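Local atomic coordinates of 2-oxoglutarate-dependent dioxygenase tropC (Talaromyces stipitatus, PDB entry 6XJJ), a protein that acts as an iron- and 2-oxoglutarate-dependent dioxygenase in the biosynthesis of fungal tropolones. Residues A[87-98]-A[173-184]. Sequence-based numbering, arbitrary orientation.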
loop_
_atom_site.group_PDB
_atom_site.type_symbol
_atom_site.label_atom_id
_atom_site.label_comp_id
_atom_site.label_asym_id
_atom_site.label_seq_id
_atom_site.Cartn_x
_atom_site.Cartn_y
_atom_site.Cartn_z
ATOM N N ALA A 87 -2.508 17.189 1.484
ATOM C CA ALA A 87 -1.737 16.111 2.085
ATOM C C ALA A 87 -1.103 15.235 1.019
ATOM O O ALA A 87 0.010 14.726 1.200
ATOM C CB ALA A 87 -2.630 15.272 2.995
ATOM N N ARG A 88 -1.795 15.054 -0.106
ATOM C CA ARG A 88 -1.240 14.248 -1.184
ATOM C C ARG A 88 -0.143 15.014 -1.908
ATOM O O ARG A 88 0.891 14.442 -2.268
ATOM C CB ARG A 88 -2.356 13.828 -2.144
ATOM C CG ARG A 88 -3.453 12.997 -1.469
ATOM C CD ARG A 88 -4.495 12.505 -2.454
ATOM N NE ARG A 88 -5.182 13.614 -3.107
ATOM C CZ ARG A 88 -4.846 14.114 -4.295
ATOM N NH1 ARG A 88 -3.816 13.617 -4.967
ATOM N NH2 ARG A 88 -5.533 15.126 -4.807
ATOM N N GLU A 89 -0.342 16.320 -2.107
ATOM C CA GLU A 89 0.714 17.161 -2.656
ATOM C C GLU A 89 1.968 17.090 -1.798
ATOM O O GLU A 89 3.083 16.961 -2.319
ATOM C CB GLU A 89 0.221 18.604 -2.757
ATOM C CG GLU A 89 -0.865 18.822 -3.788
ATOM C CD GLU A 89 -1.520 20.185 -3.653
ATOM O OE1 GLU A 89 -1.232 20.889 -2.657
ATOM O OE2 GLU A 89 -2.339 20.551 -4.525
ATOM N N LYS A 90 1.808 17.155 -0.478
ATOM C CA LYS A 90 2.970 17.309 0.381
ATOM C C LYS A 90 3.818 16.041 0.385
ATOM O O LYS A 90 5.050 16.131 0.400
ATOM C CB LYS A 90 2.510 17.692 1.792
ATOM C CG LYS A 90 3.575 18.356 2.643
ATOM C CD LYS A 90 3.112 18.619 4.074
ATOM C CE LYS A 90 1.925 19.579 4.137
ATOM N NZ LYS A 90 1.572 19.925 5.550
ATOM N N ILE A 91 3.191 14.862 0.318
ATOM C CA ILE A 91 3.960 13.617 0.395
ATOM C C ILE A 91 4.718 13.347 -0.903
ATOM O O ILE A 91 5.797 12.741 -0.874
ATOM C CB ILE A 91 3.055 12.423 0.761
ATOM C CG1 ILE A 91 3.889 11.223 1.210
ATOM C CG2 ILE A 91 2.191 11.993 -0.414
ATOM C CD1 ILE A 91 4.592 11.415 2.549
ATOM N N PHE A 92 4.179 13.754 -2.059
ATOM C CA PHE A 92 4.979 13.684 -3.279
ATOM C C PHE A 92 6.103 14.707 -3.275
ATOM O O PHE A 92 7.146 14.474 -3.893
ATOM C CB PHE A 92 4.127 13.875 -4.530
ATOM C CG PHE A 92 3.273 12.699 -4.865
ATOM C CD1 PHE A 92 3.856 11.519 -5.282
ATOM C CD2 PHE A 92 1.895 12.791 -4.845
ATOM C CE1 PHE A 92 3.086 10.430 -5.614
ATOM C CE2 PHE A 92 1.115 11.702 -5.185
ATOM C CZ PHE A 92 1.714 10.522 -5.574
ATOM N N GLY A 93 5.914 15.842 -2.606
ATOM C CA GLY A 93 7.039 16.730 -2.377
ATOM C C GLY A 93 8.162 16.031 -1.639
ATOM O O GLY A 93 9.320 16.071 -2.061
ATOM N N CYS A 94 7.827 15.360 -0.532
ATOM C CA CYS A 94 8.839 14.633 0.227
ATOM C C CYS A 94 9.514 13.572 -0.627
ATOM O O CYS A 94 10.737 13.400 -0.568
ATOM C CB CYS A 94 8.216 13.988 1.466
ATOM S SG CYS A 94 7.656 15.169 2.662
ATOM N N THR A 95 8.733 12.852 -1.429
ATOM C CA THR A 95 9.276 11.725 -2.174
ATOM C C THR A 95 10.278 12.195 -3.219
ATOM O O THR A 95 11.339 11.586 -3.388
ATOM C CB THR A 95 8.131 10.956 -2.820
ATOM O OG1 THR A 95 7.181 10.600 -1.810
ATOM C CG2 THR A 95 8.648 9.695 -3.455
ATOM N N LYS A 96 9.963 13.286 -3.916
ATOM C CA LYS A 96 10.887 13.837 -4.902
ATOM C C LYS A 96 12.156 14.378 -4.251
ATOM O O LYS A 96 13.261 14.109 -4.730
ATOM C CB LYS A 96 10.169 14.911 -5.715
ATOM C CG LYS A 96 11.031 15.684 -6.696
ATOM C CD LYS A 96 10.162 16.543 -7.602
ATOM C CE LYS A 96 10.934 17.691 -8.234
ATOM N NZ LYS A 96 12.138 17.268 -8.993
ATOM N N LYS A 97 12.026 15.131 -3.159
ATOM C CA LYS A 97 13.213 15.585 -2.443
ATOM C C LYS A 97 14.111 14.425 -2.045
ATOM O O LYS A 97 15.338 14.518 -2.162
ATOM C CB LYS A 97 12.819 16.407 -1.213
ATOM C CG LYS A 97 12.506 17.861 -1.539
ATOM C CD LYS A 97 11.922 18.627 -0.363
ATOM C CE LYS A 97 11.762 20.097 -0.719
ATOM N NZ LYS A 97 11.093 20.888 0.345
ATOM N N PHE A 98 13.533 13.319 -1.580
ATOM C CA PHE A 98 14.376 12.222 -1.118
ATOM C C PHE A 98 15.120 11.570 -2.277
ATOM O O PHE A 98 16.345 11.416 -2.234
ATOM C CB PHE A 98 13.554 11.178 -0.373
ATOM C CG PHE A 98 14.359 9.994 0.044
ATOM C CD1 PHE A 98 15.147 10.048 1.179
ATOM C CD2 PHE A 98 14.364 8.842 -0.717
ATOM C CE1 PHE A 98 15.909 8.965 1.561
ATOM C CE2 PHE A 98 15.123 7.757 -0.341
ATOM C CZ PHE A 98 15.900 7.819 0.801
ATOM N N GLU A 173 11.263 19.272 6.215
ATOM C CA GLU A 173 11.147 18.888 4.812
ATOM C C GLU A 173 10.605 17.473 4.648
ATOM O O GLU A 173 9.848 17.209 3.706
ATOM C CB GLU A 173 12.504 19.020 4.119
ATOM C CG GLU A 173 12.892 20.432 3.737
ATOM C CD GLU A 173 14.327 20.490 3.266
ATOM O OE1 GLU A 173 15.071 19.521 3.540
ATOM O OE2 GLU A 173 14.714 21.482 2.612
ATOM N N PHE A 174 10.966 16.545 5.539
ATOM C CA PHE A 174 10.795 15.137 5.198
ATOM C C PHE A 174 10.164 14.314 6.313
ATOM O O PHE A 174 9.068 13.774 6.137
ATOM C CB PHE A 174 12.155 14.553 4.804
ATOM C CG PHE A 174 12.092 13.149 4.307
ATOM C CD1 PHE A 174 11.602 12.878 3.041
ATOM C CD2 PHE A 174 12.554 12.106 5.078
ATOM C CE1 PHE A 174 11.545 11.593 2.569
ATOM C CE2 PHE A 174 12.507 10.809 4.611
ATOM C CZ PHE A 174 12.003 10.552 3.350
ATOM N N ARG A 175 10.830 14.208 7.461
ATOM C CA ARG A 175 10.368 13.279 8.488
ATOM C C ARG A 175 8.956 13.619 8.961
ATOM O O ARG A 175 8.071 12.752 8.969
ATOM C CB ARG A 175 11.339 13.260 9.666
ATOM C CG ARG A 175 10.879 12.312 10.757
ATOM C CD ARG A 175 11.892 12.128 11.871
ATOM N NE ARG A 175 11.362 11.247 12.911
ATOM C CZ ARG A 175 12.076 10.727 13.906
ATOM N NH1 ARG A 175 13.376 10.975 14.007
ATOM N NH2 ARG A 175 11.483 9.942 14.801
ATOM N N GLN A 176 8.723 14.870 9.375
ATOM C CA GLN A 176 7.405 15.233 9.891
ATOM C C GLN A 176 6.309 14.949 8.875
ATOM O O GLN A 176 5.326 14.277 9.231
ATOM C CB GLN A 176 7.382 16.708 10.316
ATOM C CG GLN A 176 8.359 17.088 11.416
ATOM C CD GLN A 176 8.340 18.583 11.716
ATOM O OE1 GLN A 176 7.814 19.374 10.931
ATOM N NE2 GLN A 176 8.978 18.980 12.816
ATOM N N PRO A 177 6.395 15.408 7.623
ATOM C CA PRO A 177 5.327 15.068 6.664
ATOM C C PRO A 177 5.128 13.570 6.500
ATOM O O PRO A 177 3.983 13.097 6.480
ATOM C CB PRO A 177 5.815 15.708 5.360
ATOM C CG PRO A 177 6.797 16.715 5.739
ATOM C CD PRO A 177 7.396 16.319 7.040
ATOM N N VAL A 178 6.223 12.817 6.346
ATOM C CA VAL A 178 6.143 11.367 6.173
ATOM C C VAL A 178 5.348 10.733 7.307
ATOM O O VAL A 178 4.431 9.934 7.079
ATOM C CB VAL A 178 7.559 10.772 6.071
ATOM C CG1 VAL A 178 7.526 9.264 6.177
ATOM C CG2 VAL A 178 8.192 11.175 4.748
ATOM N N MET A 179 5.692 11.073 8.550
ATOM C CA MET A 179 4.991 10.483 9.686
ATOM C C MET A 179 3.549 10.974 9.787
ATOM O O MET A 179 2.669 10.212 10.211
ATOM C CB MET A 179 5.743 10.782 10.979
ATOM C CG MET A 179 7.138 10.163 11.077
ATOM S SD MET A 179 7.196 8.369 10.857
ATOM C CE MET A 179 6.111 7.821 12.174
ATOM N N GLU A 180 3.282 12.231 9.417
ATOM C CA GLU A 180 1.901 12.705 9.383
ATOM C C GLU A 180 1.079 11.938 8.357
ATOM O O GLU A 180 -0.050 11.526 8.642
ATOM C CB GLU A 180 1.848 14.205 9.089
ATOM C CG GLU A 180 2.326 15.110 10.220
ATOM C CD GLU A 180 2.266 16.580 9.834
ATOM O OE1 GLU A 180 1.922 16.872 8.664
ATOM O OE2 GLU A 180 2.585 17.441 10.685
ATOM N N TYR A 181 1.630 11.727 7.156
ATOM C CA TYR A 181 0.925 10.949 6.144
ATOM C C TYR A 181 0.671 9.529 6.637
ATOM O O TYR A 181 -0.423 8.982 6.445
ATOM C CB TYR A 181 1.735 10.932 4.849
ATOM C CG TYR A 181 1.037 10.260 3.693
ATOM C CD1 TYR A 181 0.142 10.963 2.907
ATOM C CD2 TYR A 181 1.258 8.920 3.401
ATOM C CE1 TYR A 181 -0.503 10.362 1.843
ATOM C CE2 TYR A 181 0.612 8.305 2.345
ATOM C CZ TYR A 181 -0.271 9.035 1.571
ATOM O OH TYR A 181 -0.918 8.442 0.513
ATOM N N ARG A 182 1.671 8.920 7.282
ATOM C CA ARG A 182 1.476 7.617 7.914
ATOM C C ARG A 182 0.255 7.609 8.826
ATOM O O ARG A 182 -0.525 6.649 8.819
ATOM C CB ARG A 182 2.723 7.217 8.706
ATOM C CG ARG A 182 3.916 6.801 7.848
ATOM C CD ARG A 182 5.096 6.378 8.717
ATOM N NE ARG A 182 4.729 5.206 9.499
ATOM C CZ ARG A 182 4.716 3.963 9.024
ATOM N NH1 ARG A 182 5.051 3.707 7.762
ATOM N NH2 ARG A 182 4.347 2.964 9.807
ATOM N N ALA A 183 0.077 8.656 9.629
ATOM C CA ALA A 183 -1.067 8.699 10.534
ATOM C C ALA A 183 -2.376 8.731 9.759
ATOM O O ALA A 183 -3.321 7.998 10.079
ATOM C CB ALA A 183 -0.955 9.909 11.451
ATOM N N LEU A 184 -2.457 9.583 8.735
ATOM C CA LEU A 184 -3.642 9.599 7.885
ATOM C C LEU A 184 -3.876 8.236 7.254
ATOM O O LEU A 184 -5.020 7.779 7.162
ATOM C CB LEU A 184 -3.504 10.669 6.802
ATOM C CG LEU A 184 -3.426 12.123 7.259
ATOM C CD1 LEU A 184 -3.116 13.032 6.081
ATOM C CD2 LEU A 184 -4.721 12.542 7.905
#
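Ile91 meets Tyr181 where two helices pack on the outside of the double-stranded beta-helix fold of the 2-oxoglutarate dioxygenases. Segments 87-98 and 173-184 run in broadly opposing directions, with 136° between their N-to-C directions and a closest axis approach of 9.2 Å. Ile91 can be followed outward. Its CB faces the Tyr181 ring near CD1. CG2 sits over the same ring face, toward CE1. CG1 makes a CH-pi contact, 4.1 Å from the ring centroid and 18° off the ring normal. This branch points away from the backbone N (chi1 -165°), and it carries the terminal methyl CD1 past the ring. There CD1 lies 3.7 Å from Tyr181 CB and also meets Val178. Beneath this pair, Leu253 and Val314 of the central sheet touch both Ile91 and Tyr181.

One turn on, Cys94 brings the helices close, its CA 5.4 Å from that of Phe174. SG lies against the ring of Pro177, near CB and CG. The helix 171-204 is kinked here, since the proline N has no hydrogen to give to the preceding turn. Phe174 reaches across with its ring. Val178 CG2 covers the centre of one face, and Cys94 O lies at the edge, in plane. The rings of Phe174 and Phe98 are only slightly tilted against each other but offset so far that they hardly overlap, with centroids 5.5 Å apart. Phe142 meets both rings. Charged chains border the contact on its outer side: Lys90 lies near Glu180, and Lys97 near Glu173, both beyond salt-bridge distance. At the other end, Ala87 CB touches Leu184 CD1 at 3.8 Å.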